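Local structure of 1,4-dihydroxy-2-naphthoyl-CoA hydrolase (4K00) at residues G5-Y9 and N81-T85; C33-Y37 and F92-I98; W40-L46 and P130-I135. The protein hydrolyses 1,4-dihydroxy-2-naphthoyl-CoA to 1,4-dihydroxy-2-naphthoate and CoA, a thioesterase step in the biosynthesis of phylloquinone (vitamin K1). All blocks are in the same frame, centred on the assembly; numbering follows the deposited sequence. Where two conformers were deposited one is given.

Contact 1: G5-Y9 and N81-T85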
ATOM      1  N   GLY A   5     -16.422  19.810  13.420  1.00 31.62           N
ATOM      2  CA  GLY A   5     -16.709  18.363  13.207  1.00 32.26           C
ATOM      3  C   GLY A   5     -15.867  17.481  14.111  1.00 35.94           C
ATOM      4  O   GLY A   5     -14.719  17.805  14.432  1.00 28.68           O
ATOM      5  N   THR A   6     -16.442  16.360  14.530  1.00 33.37           N
ATOM      6  CA  THR A   6     -15.678  15.331  15.232  1.00 32.47           C
ATOM      7  C   THR A   6     -16.127  13.955  14.770  1.00 33.68           C
ATOM      8  O   THR A   6     -17.234  13.788  14.262  1.00 32.32           O
ATOM      9  CB  THR A   6     -15.876  15.398  16.762  1.00 34.15           C
ATOM     10  OG1 THR A   6     -17.212  15.002  17.074  1.00 35.46           O
ATOM     11  CG2 THR A   6     -15.626  16.797  17.299  1.00 33.98           C
ATOM     12  N   PHE A   7     -15.258  12.969  14.950  1.00 27.92           N
ATOM     13  CA  PHE A   7     -15.564  11.619  14.545  1.00 25.99           C
ATOM     14  C   PHE A   7     -14.676  10.624  15.282  1.00 23.19           C
ATOM     15  O   PHE A   7     -13.516  10.903  15.552  1.00 21.24           O
ATOM     16  CB  PHE A   7     -15.318  11.478  13.050  1.00 24.26           C
ATOM     17  CG  PHE A   7     -15.964  10.281  12.456  1.00 21.91           C
ATOM     18  CD1 PHE A   7     -17.343  10.212  12.360  1.00 27.98           C
ATOM     19  CD2 PHE A   7     -15.203   9.215  11.996  1.00 22.96           C
ATOM     20  CE1 PHE A   7     -17.954   9.101  11.813  1.00 25.22           C
ATOM     21  CE2 PHE A   7     -15.811   8.103  11.450  1.00 25.37           C
ATOM     22  CZ  PHE A   7     -17.185   8.049  11.356  1.00 25.90           C
ATOM     23  N   THR A   8     -15.227   9.461  15.605  1.00 24.92           N
ATOM     24  CA  THR A   8     -14.409   8.350  16.083  1.00 24.89           C
ATOM     25  C   THR A   8     -14.470   7.188  15.109  1.00 21.90           C
ATOM     26  O   THR A   8     -15.537   6.651  14.849  1.00 19.92           O
ATOM     27  CB  THR A   8     -14.892   7.841  17.460  1.00 28.34           C
ATOM     28  OG1 THR A   8     -14.894   8.933  18.382  1.00 24.15           O
ATOM     29  CG2 THR A   8     -13.964   6.742  17.973  1.00 29.43           C
ATOM     30  N   TYR A   9     -13.309   6.820  14.591  1.00 20.76           N
ATOM     31  CA  TYR A   9     -13.183   5.769  13.594  1.00 20.32           C
ATOM     32  C   TYR A   9     -12.511   4.561  14.214  1.00 21.55           C
ATOM     33  O   TYR A   9     -11.404   4.653  14.766  1.00 19.05           O
ATOM     34  CB  TYR A   9     -12.354   6.286  12.431  1.00 20.14           C
ATOM     35  CG  TYR A   9     -11.975   5.263  11.387  1.00 17.41           C
ATOM     36  CD1 TYR A   9     -12.951   4.621  10.625  1.00 19.34           C
ATOM     37  CD2 TYR A   9     -10.643   4.975  11.130  1.00 16.51           C
ATOM     38  CE1 TYR A   9     -12.604   3.700   9.651  1.00 17.59           C
ATOM     39  CE2 TYR A   9     -10.287   4.069  10.147  1.00 19.69           C
ATOM     40  CZ  TYR A   9     -11.268   3.423   9.424  1.00 18.97           C
ATOM     41  OH  TYR A   9     -10.904   2.528   8.450  1.00 17.73           O
ATOM     42  N   ASN A  81      -9.446   9.211  16.676  1.00 18.69           N
ATOM     43  CA  ASN A  81     -10.331  10.300  17.015  1.00 19.95           C
ATOM     44  C   ASN A  81      -9.948  11.538  16.258  1.00 20.42           C
ATOM     45  O   ASN A  81      -8.805  11.968  16.298  1.00 22.36           O
ATOM     46  CB  ASN A  81     -10.305  10.579  18.518  1.00 22.93           C
ATOM     47  CG  ASN A  81     -11.266   9.692  19.272  1.00 27.29           C
ATOM     48  OD1 ASN A  81     -12.485   9.849  19.167  1.00 34.93           O
ATOM     49  ND2 ASN A  81     -10.733   8.743  20.013  1.00 32.59           N
ATOM     50  N   LEU A  82     -10.935  12.099  15.576  1.00 20.45           N
ATOM     51  CA  LEU A  82     -10.717  13.125  14.581  1.00 20.05           C
ATOM     52  C   LEU A  82     -11.488  14.369  15.012  1.00 19.29           C
ATOM     53  O   LEU A  82     -12.652  14.286  15.407  1.00 17.76           O
ATOM     54  CB  LEU A  82     -11.197  12.637  13.205  1.00 19.46           C
ATOM     55  CG  LEU A  82     -11.521  13.702  12.154  1.00 21.15           C
ATOM     56  CD1 LEU A  82     -10.244  14.369  11.667  1.00 22.51           C
ATOM     57  CD2 LEU A  82     -12.272  13.082  10.981  1.00 21.16           C
ATOM     58  N   THR A  83     -10.816  15.513  14.939  1.00 18.83           N
ATOM     59  CA  THR A  83     -11.472  16.814  14.959  1.00 20.95           C
ATOM     60  C   THR A  83     -11.169  17.616  13.697  1.00 20.31           C
ATOM     61  O   THR A  83     -10.016  17.663  13.249  1.00 19.52           O
ATOM     62  CB  THR A  83     -11.016  17.619  16.180  1.00 24.58           C
ATOM     63  OG1 THR A  83     -11.362  16.901  17.367  1.00 28.44           O
ATOM     64  CG2 THR A  83     -11.673  18.979  16.204  1.00 30.28           C
ATOM     65  N   ILE A  84     -12.202  18.227  13.105  1.00 22.35           N
ATOM     66  CA  ILE A  84     -12.025  19.036  11.891  1.00 22.67           C
ATOM     67  C   ILE A  84     -12.378  20.493  12.140  1.00 22.52           C
ATOM     68  O   ILE A  84     -13.400  20.806  12.764  1.00 22.62           O
ATOM     69  CB  ILE A  84     -12.895  18.551  10.703  1.00 25.32           C
ATOM     70  CG1 ILE A  84     -12.919  17.034  10.615  1.00 32.95           C
ATOM     71  CG2 ILE A  84     -12.394  19.152   9.396  1.00 22.37           C
ATOM     72  CD1 ILE A  84     -14.106  16.413  11.326  1.00 36.61           C
ATOM     73  N   THR A  85     -11.531  21.379  11.625  1.00 23.56           N
ATOM     74  CA  THR A  85     -11.590  22.816  11.877  1.00 26.14           C
ATOM     75  C   THR A  85     -11.438  23.508  10.516  1.00 25.11           C
ATOM     76  O   THR A  85     -10.676  23.042   9.667  1.00 25.15           O
ATOM     77  CB  THR A  85     -10.391  23.237  12.766  1.00 32.30           C
ATOM     78  OG1 THR A  85     -10.575  22.719  14.089  1.00 40.08           O
ATOM     79  CG2 THR A  85     -10.249  24.759  12.840  1.00 40.34           C
TER
HETATM   80  O   HOH W   1     -13.377  12.458  18.174  1.00 43.08           O
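Four backbone hydrogen bonds tie G5 and the start of strand 6-12 to strand 77-86 in the antiparallel sheet of the hotdog fold, the two short segments running 157° apart in direction. G5 and I84 are joined both ways, I84 N to G5 O at 2.9 Å and G5 N to I84 O at 3.2 Å; F7 and L82 repeat the pattern, with L82 N to F7 O at 2.8 Å and F7 N to L82 O at 3.0 Å. Between these couples lies the non-hydrogen-bonded pair T6-T83, and T8-N81 is a second one. CA-H...O contacts supplement the ladder, the shortest from T6 CA to L82 O at 3.2 Å.

The one side-chain hydrogen bond between the segments lies on the face of T6, T8, N81 and T83: T8 OG1 donates to N81 OD1 at 2.7 Å. Water 1 lies 2.9 Å from N81 OD1 and 3.1 Å from F7 O.

Apolar contact belongs to the other face: F7 CB meets L82 CD2 at 4.0 Å, and I84 CD1 reaches back over the backbone of G5, 3.5 Å from G5 C. Here L82 and I84 are covered by W40 of helix 26-43 and flanked by side chains of strand 91-100.

The chemistry is thus two-sided: threonines and an asparagine suit the more open face, while phenylalanine, leucine and isoleucine turn toward the central helix.

Contact 2: C33-Y37 and F92-I98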
ATOM      1  N   CYS A  33      -5.498   7.550   9.480  1.00 16.32           N
ATOM      2  CA  CYS A  33      -5.994   8.929   9.644  1.00 17.53           C
ATOM      3  C   CYS A  33      -6.837   9.367   8.452  1.00 15.11           C
ATOM      4  O   CYS A  33      -7.939   9.876   8.620  1.00 19.85           O
ATOM      5  CB  CYS A  33      -4.831   9.898   9.848  1.00 16.26           C
ATOM      6  SG  CYS A  33      -4.035   9.737  11.458  1.00 18.09           S
ATOM      7  N   HIS A  34      -6.333   9.155   7.243  1.00 15.58           N
ATOM      8  CA  HIS A  34      -7.082   9.531   6.055  1.00 17.18           C
ATOM      9  C   HIS A  34      -8.394   8.746   5.972  1.00 16.21           C
ATOM     10  O   HIS A  34      -9.424   9.296   5.596  1.00 15.71           O
ATOM     11  CB  HIS A  34      -6.229   9.367   4.782  1.00 19.26           C
ATOM     12  CG  HIS A  34      -6.729  10.162   3.614  1.00 14.76           C
ATOM     13  ND1 HIS A  34      -7.803   9.765   2.852  1.00 16.56           N
ATOM     14  CD2 HIS A  34      -6.322  11.348   3.097  1.00 18.64           C
ATOM     15  CE1 HIS A  34      -8.031  10.662   1.906  1.00 18.37           C
ATOM     16  NE2 HIS A  34      -7.142  11.630   2.029  1.00 18.14           N
ATOM     17  N   GLU A  35      -8.360   7.470   6.352  1.00 18.74           N
ATOM     18  CA  GLU A  35      -9.581   6.659   6.426  1.00 17.22           C
ATOM     19  C   GLU A  35     -10.613   7.247   7.395  1.00 17.13           C
ATOM     20  O   GLU A  35     -11.810   7.258   7.103  1.00 14.99           O
ATOM     21  CB  GLU A  35      -9.262   5.228   6.843  1.00 17.47           C
ATOM     22  CG  GLU A  35      -8.430   4.461   5.825  1.00 17.70           C
ATOM     23  CD  GLU A  35      -7.963   3.112   6.346  1.00 19.84           C
ATOM     24  OE1 GLU A  35      -8.510   2.615   7.365  1.00 18.02           O
ATOM     25  OE2 GLU A  35      -7.034   2.541   5.737  1.00 15.02           O
ATOM     26  N   ALA A  36     -10.149   7.725   8.544  1.00 16.16           N
ATOM     27  CA  ALA A  36     -11.044   8.357   9.521  1.00 17.79           C
ATOM     28  C   ALA A  36     -11.705   9.568   8.905  1.00 16.70           C
ATOM     29  O   ALA A  36     -12.913   9.777   9.037  1.00 19.48           O
ATOM     30  CB  ALA A  36     -10.261   8.769  10.764  1.00 18.46           C
ATOM     31  N   TYR A  37     -10.892  10.361   8.215  1.00 20.17           N
ATOM     32  CA  TYR A  37     -11.369  11.507   7.459  1.00 17.75           C
ATOM     33  C   TYR A  37     -12.431  11.056   6.447  1.00 16.47           C
ATOM     34  O   TYR A  37     -13.517  11.625   6.387  1.00 16.23           O
ATOM     35  CB  TYR A  37     -10.180  12.214   6.808  1.00 15.39           C
ATOM     36  CG  TYR A  37     -10.488  13.142   5.647  1.00 18.16           C
ATOM     37  CD1 TYR A  37     -11.326  14.236   5.797  1.00 17.65           C
ATOM     38  CD2 TYR A  37      -9.921  12.919   4.394  1.00 18.90           C
ATOM     39  CE1 TYR A  37     -11.599  15.075   4.725  1.00 19.47           C
ATOM     40  CE2 TYR A  37     -10.176  13.757   3.326  1.00 21.53           C
ATOM     41  CZ  TYR A  37     -11.015  14.837   3.494  1.00 20.47           C
ATOM     42  OH  TYR A  37     -11.279  15.663   2.419  1.00 20.40           O
ATOM     43  N   PHE A  92      -9.171  23.513   5.348  1.00 20.73           N
ATOM     44  CA  PHE A  92      -9.524  22.937   6.632  1.00 20.73           C
ATOM     45  C   PHE A  92      -8.436  22.031   7.179  1.00 19.54           C
ATOM     46  O   PHE A  92      -7.548  21.565   6.438  1.00 18.46           O
ATOM     47  CB  PHE A  92     -10.883  22.232   6.593  1.00 19.93           C
ATOM     48  CG  PHE A  92     -10.948  21.024   5.695  1.00 19.80           C
ATOM     49  CD1 PHE A  92     -10.651  19.756   6.190  1.00 19.86           C
ATOM     50  CD2 PHE A  92     -11.364  21.135   4.379  1.00 18.63           C
ATOM     51  CE1 PHE A  92     -10.729  18.635   5.377  1.00 18.13           C
ATOM     52  CE2 PHE A  92     -11.439  20.019   3.560  1.00 19.16           C
ATOM     53  CZ  PHE A  92     -11.139  18.761   4.069  1.00 19.81           C
ATOM     54  N   CYS A  93      -8.523  21.753   8.474  0.50 18.45           N
ATOM     55  CA  CYS A  93      -7.464  21.052   9.189  0.50 17.98           C
ATOM     56  C   CYS A  93      -8.036  19.939  10.051  0.50 18.24           C
ATOM     57  O   CYS A  93      -8.875  20.194  10.920  0.50 16.68           O
ATOM     58  CB  CYS A  93      -6.710  22.025  10.088  0.50 19.36           C
ATOM     59  SG  CYS A  93      -6.007  23.432   9.210  0.50 18.47           S
ATOM     60  N   CYS A  94      -7.560  18.719   9.813  1.00 17.99           N
ATOM     61  CA  CYS A  94      -7.942  17.555  10.601  1.00 17.46           C
ATOM     62  C   CYS A  94      -6.875  17.243  11.651  1.00 20.04           C
ATOM     63  O   CYS A  94      -5.682  17.214  11.346  1.00 20.51           O
ATOM     64  CB  CYS A  94      -8.100  16.346   9.685  1.00 18.19           C
ATOM     65  SG  CYS A  94      -9.416  16.485   8.455  1.00 20.39           S
ATOM     66  N   ASP A  95      -7.322  17.017  12.885  1.00 21.40           N
ATOM     67  CA  ASP A  95      -6.455  16.645  14.015  1.00 21.58           C
ATOM     68  C   ASP A  95      -6.842  15.276  14.496  1.00 20.51           C
ATOM     69  O   ASP A  95      -8.023  15.012  14.720  1.00 19.26           O
ATOM     70  CB  ASP A  95      -6.662  17.602  15.183  1.00 25.31           C
ATOM     71  CG  ASP A  95      -5.737  18.773  15.141  1.00 34.97           C
ATOM     72  OD1 ASP A  95      -4.555  18.602  15.509  1.00 44.98           O
ATOM     73  OD2 ASP A  95      -6.203  19.864  14.762  1.00 35.34           O
ATOM     74  N   TYR A  96      -5.853  14.399  14.648  1.00 18.84           N
ATOM     75  CA  TYR A  96      -6.126  12.991  14.931  1.00 17.48           C
ATOM     76  C   TYR A  96      -5.379  12.571  16.177  1.00 18.15           C
ATOM     77  O   TYR A  96      -4.232  12.963  16.378  1.00 20.40           O
ATOM     78  CB  TYR A  96      -5.669  12.090  13.783  1.00 16.02           C
ATOM     79  CG  TYR A  96      -6.085  12.491  12.384  1.00 16.14           C
ATOM     80  CD1 TYR A  96      -5.350  13.412  11.644  1.00 17.03           C
ATOM     81  CD2 TYR A  96      -7.190  11.905  11.783  1.00 16.99           C
ATOM     82  CE1 TYR A  96      -5.723  13.755  10.352  1.00 16.38           C
ATOM     83  CE2 TYR A  96      -7.563  12.229  10.489  1.00 16.48           C
ATOM     84  CZ  TYR A  96      -6.824  13.151   9.774  1.00 16.42           C
ATOM     85  OH  TYR A  96      -7.198  13.478   8.491  1.00 18.66           O
ATOM     86  N   GLU A  97      -6.021  11.750  16.996  1.00 18.85           N
ATOM     87  CA  GLU A  97      -5.306  10.938  17.978  1.00 22.15           C
ATOM     88  C   GLU A  97      -5.624   9.478  17.746  1.00 21.36           C
ATOM     89  O   GLU A  97      -6.791   9.128  17.562  1.00 18.89           O
ATOM     90  CB  GLU A  97      -5.741  11.283  19.402  1.00 27.03           C
ATOM     91  CG  GLU A  97      -5.468  12.706  19.828  1.00 31.70           C
ATOM     92  CD  GLU A  97      -5.526  12.867  21.337  1.00 39.10           C
ATOM     93  OE1 GLU A  97      -6.416  12.265  21.967  1.00 38.04           O
ATOM     94  OE2 GLU A  97      -4.669  13.572  21.893  1.00 41.84           O
ATOM     95  N   ILE A  98      -4.585   8.638  17.757  1.00 18.17           N
ATOM     96  CA  ILE A  98      -4.756   7.195  17.584  1.00 18.63           C
ATOM     97  C   ILE A  98      -4.431   6.487  18.889  1.00 18.80           C
ATOM     98  O   ILE A  98      -3.353   6.676  19.465  1.00 18.10           O
ATOM     99  CB  ILE A  98      -3.863   6.628  16.458  1.00 18.78           C
ATOM    100  CG1 ILE A  98      -4.070   7.418  15.169  1.00 19.44           C
ATOM    101  CG2 ILE A  98      -4.170   5.151  16.225  1.00 19.68           C
ATOM    102  CD1 ILE A  98      -3.125   7.025  14.049  1.00 20.41           C
TER
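The central helix of the hotdog fold, 26-43, lies across the antiparallel sheet, and here its segment C33-Y37 packs on strand 91-100. The segment axes pass 9.6 Å apart at 121°, and no hydrogen bond joins them; mostly side chains fill the gap.

C33 makes the first and most intimate contact. Its side chain lies over one face of the Y96 ring, with CB 3.6 Å from the ring centroid and only 9° off the normal, a CH-pi contact, and SG 3.9 Å from the same centroid, a sulfur-aromatic one. C33 SG also touches I98 CD1 at 3.9 Å, and the backbone C33 O comes within 3.0 Å of Y96 CE2.

H34 and E35 point their CA-to-CB bonds away from the strand. H34 meets F26 and Y25 of a third subunit and E35 packs on Y14 of a second, so the outer side of the helix faces the assembly; E35 also forms a salt bridge with R11 of its own chain.

A36, almost a turn on from C33, turns its methyl toward the sheet, where CB approaches the edge of the Y96 ring at CE2 (4.4 Å).

Y37 spreads over three strand residues. Its CB lies 3.7 Å from Y96 OH, a hydroxyl hydrogen-bonded to T112 of the adjoining strand 106-118. Its ring meets the F92 ring obliquely, centroids 5.9 Å apart, and its CD1 is 4.0 Å from C94 SG. At the far end of the side chain, Y37 OH sits at the edge of the F92 ring, 3.5 Å from F92 CZ.

Contact 3: W40-L46 and P130-I135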
ATOM      1  N   TRP A  40     -15.621   9.951   8.166  1.00 18.73           N
ATOM      2  CA  TRP A  40     -16.362  11.109   8.614  1.00 20.56           C
ATOM      3  C   TRP A  40     -17.133  11.722   7.433  1.00 20.42           C
ATOM      4  O   TRP A  40     -18.319  12.018   7.545  1.00 20.39           O
ATOM      5  CB  TRP A  40     -15.422  12.127   9.264  1.00 21.26           C
ATOM      6  CG  TRP A  40     -16.068  13.437   9.513  1.00 22.21           C
ATOM      7  CD1 TRP A  40     -16.947  13.744  10.500  1.00 23.42           C
ATOM      8  CD2 TRP A  40     -15.908  14.619   8.733  1.00 25.10           C
ATOM      9  NE1 TRP A  40     -17.327  15.056  10.402  1.00 23.88           N
ATOM     10  CE2 TRP A  40     -16.707  15.616   9.319  1.00 23.72           C
ATOM     11  CE3 TRP A  40     -15.140  14.940   7.610  1.00 25.81           C
ATOM     12  CZ2 TRP A  40     -16.781  16.911   8.810  1.00 25.52           C
ATOM     13  CZ3 TRP A  40     -15.218  16.225   7.099  1.00 29.87           C
ATOM     14  CH2 TRP A  40     -16.033  17.196   7.703  1.00 26.26           C
ATOM     15  N   LEU A  41     -16.456  11.889   6.299  1.00 22.30           N
ATOM     16  CA  LEU A  41     -17.106  12.378   5.073  1.00 21.64           C
ATOM     17  C   LEU A  41     -18.344  11.561   4.732  1.00 20.82           C
ATOM     18  O   LEU A  41     -19.399  12.115   4.426  1.00 21.56           O
ATOM     19  CB  LEU A  41     -16.138  12.302   3.879  1.00 23.04           C
ATOM     20  CG  LEU A  41     -14.997  13.316   3.834  1.00 25.50           C
ATOM     21  CD1 LEU A  41     -14.095  13.028   2.643  1.00 23.72           C
ATOM     22  CD2 LEU A  41     -15.527  14.735   3.791  1.00 26.60           C
ATOM     23  N   SER A  42     -18.195  10.241   4.771  0.50 22.97           N
ATOM     24  CA  SER A  42     -19.288   9.317   4.477  0.50 23.47           C
ATOM     25  C   SER A  42     -20.447   9.484   5.460  0.50 24.82           C
ATOM     26  O   SER A  42     -21.614   9.492   5.065  0.50 22.60           O
ATOM     27  CB  SER A  42     -18.771   7.876   4.527  0.50 24.11           C
ATOM     28  OG  SER A  42     -19.775   6.949   4.174  0.50 27.61           O
ATOM     29  N   SER A  43     -20.120   9.620   6.742  1.00 25.08           N
ATOM     30  CA  SER A  43     -21.133   9.852   7.771  1.00 25.61           C
ATOM     31  C   SER A  43     -21.869  11.165   7.535  1.00 24.56           C
ATOM     32  O   SER A  43     -23.044  11.300   7.881  1.00 27.82           O
ATOM     33  CB  SER A  43     -20.498   9.876   9.162  1.00 28.26           C
ATOM     34  OG  SER A  43     -19.926  11.142   9.430  1.00 27.47           O
ATOM     35  N   GLU A  44     -21.183  12.135   6.948  1.00 22.61           N
ATOM     36  CA  GLU A  44     -21.823  13.399   6.622  1.00 25.18           C
ATOM     37  C   GLU A  44     -22.392  13.409   5.197  1.00 26.93           C
ATOM     38  O   GLU A  44     -22.763  14.459   4.701  1.00 23.90           O
ATOM     39  CB  GLU A  44     -20.843  14.545   6.794  1.00 25.94           C
ATOM     40  CG  GLU A  44     -20.401  14.788   8.222  1.00 28.68           C
ATOM     41  CD  GLU A  44     -21.525  15.287   9.108  1.00 31.34           C
ATOM     42  OE1 GLU A  44     -22.454  15.950   8.597  1.00 34.24           O
ATOM     43  OE2 GLU A  44     -21.487  14.998  10.319  1.00 31.05           O
ATOM     44  N   HIS A  45     -22.434  12.246   4.548  1.00 28.32           N
ATOM     45  CA  HIS A  45     -22.915  12.124   3.164  1.00 32.32           C
ATOM     46  C   HIS A  45     -22.186  13.044   2.189  1.00 31.11           C
ATOM     47  O   HIS A  45     -22.792  13.594   1.272  1.00 30.20           O
ATOM     48  CB  HIS A  45     -24.410  12.424   3.092  1.00 32.69           C
ATOM     49  CG  HIS A  45     -25.203  11.784   4.183  1.00 36.00           C
ATOM     50  ND1 HIS A  45     -25.207  10.422   4.396  1.00 38.50           N
ATOM     51  CD2 HIS A  45     -26.012  12.318   5.125  1.00 36.92           C
ATOM     52  CE1 HIS A  45     -25.998  10.145   5.418  1.00 40.32           C
ATOM     53  NE2 HIS A  45     -26.493  11.278   5.880  1.00 43.21           N
ATOM     54  N   LEU A  46     -20.889  13.202   2.396  1.00 26.51           N
ATOM     55  CA  LEU A  46     -20.021  13.875   1.433  1.00 27.75           C
ATOM     56  C   LEU A  46     -19.144  12.855   0.733  1.00 28.85           C
ATOM     57  O   LEU A  46     -18.981  11.745   1.217  1.00 29.28           O
ATOM     58  CB  LEU A  46     -19.139  14.893   2.156  1.00 26.00           C
ATOM     59  CG  LEU A  46     -19.927  15.877   3.024  1.00 26.42           C
ATOM     60  CD1 LEU A  46     -19.005  16.736   3.875  1.00 27.11           C
ATOM     61  CD2 LEU A  46     -20.823  16.752   2.157  1.00 32.45           C
ATOM     62  N   PRO A 130     -21.523  22.439   1.403  1.00 33.94           N
ATOM     63  CA  PRO A 130     -21.892  21.262   2.188  1.00 32.86           C
ATOM     64  C   PRO A 130     -20.751  20.793   3.088  1.00 30.81           C
ATOM     65  O   PRO A 130     -20.987  20.253   4.173  1.00 26.68           O
ATOM     66  CB  PRO A 130     -22.217  20.215   1.122  1.00 32.29           C
ATOM     67  CG  PRO A 130     -22.662  21.017  -0.048  1.00 40.29           C
ATOM     68  CD  PRO A 130     -21.813  22.254  -0.030  1.00 38.63           C
ATOM     69  N   TRP A 131     -19.519  20.997   2.637  1.00 27.48           N
ATOM     70  CA  TRP A 131     -18.356  20.618   3.421  1.00 26.29           C
ATOM     71  C   TRP A 131     -18.173  21.566   4.601  1.00 26.33           C
ATOM     72  O   TRP A 131     -17.972  21.133   5.724  1.00 23.70           O
ATOM     73  CB  TRP A 131     -17.113  20.609   2.547  1.00 26.83           C
ATOM     74  CG  TRP A 131     -17.125  19.479   1.582  1.00 30.29           C
ATOM     75  CD1 TRP A 131     -18.084  19.193   0.648  1.00 31.74           C
ATOM     76  CD2 TRP A 131     -16.139  18.467   1.470  1.00 26.81           C
ATOM     77  NE1 TRP A 131     -17.737  18.058  -0.046  1.00 29.10           N
ATOM     78  CE2 TRP A 131     -16.547  17.593   0.445  1.00 28.12           C
ATOM     79  CE3 TRP A 131     -14.936  18.214   2.135  1.00 27.77           C
ATOM     80  CZ2 TRP A 131     -15.804  16.482   0.081  1.00 28.93           C
ATOM     81  CZ3 TRP A 131     -14.205  17.122   1.767  1.00 28.79           C
ATOM     82  CH2 TRP A 131     -14.634  16.269   0.749  1.00 32.91           C
ATOM     83  N   GLN A 132     -18.264  22.860   4.332  1.00 28.85           N
ATOM     84  CA  GLN A 132     -18.278  23.866   5.385  1.00 28.86           C
ATOM     85  C   GLN A 132     -19.348  23.579   6.424  1.00 28.14           C
ATOM     86  O   GLN A 132     -19.115  23.666   7.624  1.00 28.46           O
ATOM     87  CB  GLN A 132     -18.568  25.212   4.758  1.00 32.45           C
ATOM     88  CG  GLN A 132     -17.617  26.304   5.145  1.00 38.67           C
ATOM     89  CD  GLN A 132     -17.810  27.507   4.262  1.00 41.62           C
ATOM     90  OE1 GLN A 132     -16.886  27.930   3.573  1.00 40.77           O
ATOM     91  NE2 GLN A 132     -19.029  28.038   4.242  1.00 44.79           N
ATOM     92  N   THR A 133     -20.544  23.260   5.950  1.00 27.66           N
ATOM     93  CA  THR A 133     -21.658  22.976   6.827  1.00 27.17           C
ATOM     94  C   THR A 133     -21.352  21.787   7.749  1.00 26.65           C
ATOM     95  O   THR A 133     -21.578  21.860   8.960  1.00 24.00           O
ATOM     96  CB  THR A 133     -22.934  22.719   5.999  1.00 29.45           C
ATOM     97  OG1 THR A 133     -23.211  23.875   5.201  1.00 32.69           O
ATOM     98  CG2 THR A 133     -24.106  22.405   6.895  1.00 30.82           C
ATOM     99  N   ALA A 134     -20.829  20.702   7.180  1.00 23.90           N
ATOM    100  CA  ALA A 134     -20.414  19.535   7.963  1.00 24.69           C
ATOM    101  C   ALA A 134     -19.355  19.870   9.010  1.00 24.79           C
ATOM    102  O   ALA A 134     -19.421  19.390  10.150  1.00 21.77           O
ATOM    103  CB  ALA A 134     -19.896  18.443   7.046  1.00 23.86           C
ATOM    104  N   ILE A 135     -18.376  20.688   8.626  1.00 19.43           N
ATOM    105  CA  ILE A 135     -17.316  21.059   9.555  1.00 20.30           C
ATOM    106  C   ILE A 135     -17.872  21.893  10.715  1.00 21.65           C
ATOM    107  O   ILE A 135     -17.464  21.707  11.861  1.00 25.87           O
ATOM    108  CB  ILE A 135     -16.162  21.821   8.852  1.00 21.36           C
ATOM    109  CG1 ILE A 135     -15.436  20.900   7.856  1.00 21.82           C
ATOM    110  CG2 ILE A 135     -15.158  22.312   9.882  1.00 22.48           C
ATOM    111  CD1 ILE A 135     -14.519  21.643   6.903  1.00 21.21           C
TER
HETATM  112  O   HOH W   2     -19.518  16.838  11.246  1.00 33.49           O
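Helix 26-43 of the hotdog fold ends in a Schellman motif, with L46 N bonded to L41 O at 2.7 Å, H45 N to S42 O at 2.9 Å and H45 as the C-prime residue at positive phi. This end and the residues just after it pack against the C-terminal helix 129-136.

P130 opens the second segment with a contact to L46, the residue that follows H45 in the Schellman motif: its CB lies 3.9 Å from L46 CD2.

W131 presents one indole face to two leucines. L41 CD2 is 3.8 Å from the centroid of the six-membered ring, and L46 CD1 stands 4.0 Å from that of the five-membered ring, 8° off the normal; both are CH-pi contacts. L48 of helix 48-54 also packs against L41 and W131, bringing a third helix to this cluster.

Q132 and T133 do not touch the other segment. One turn after P130, A134 again faces it. Its CB contacts L46 CD1 at 3.7 Å, E44 CG at 3.9 Å and W40 CZ2 at 3.9 Å, and this small methyl fits among three larger side chains.

I135 directs its CA-to-CB bond away, yet its CG1 lies 3.8 Å from W40 CH2. Both side chains rest on I84 of strand 77-86, so the helix pair is seated on the sheet. No direct hydrogen bond crosses between the segments, but water 2 bridges them, accepting from W40 NE1 at 2.9 Å and lying 2.8 Å from A134 O.

How the contacts relate
Contact 2 is the innermost, near the centre of the chain with all its touching residues buried; contact 3, farther out, is also largely buried, whereas contact 1 has one open face. Their chemistry follows: backbone hydrogen bonds pair the strands of contact 1, while contact 2 relies on sulfur-aromatic, CH-pi and apolar contacts and contact 3 on CH-pi and apolar ones; a water accompanies both contacts 1 and 3. Contacts 2 and 3 share helix 26-43, and Y37 OH lies 3.3 Å from W131 CZ3. Strands 77-86 and 91-100, used by contacts 1 and 2, are sheet neighbours. I84 CD1 of contact 1 packs 3.4 Å from W40 CE2 of contact 3.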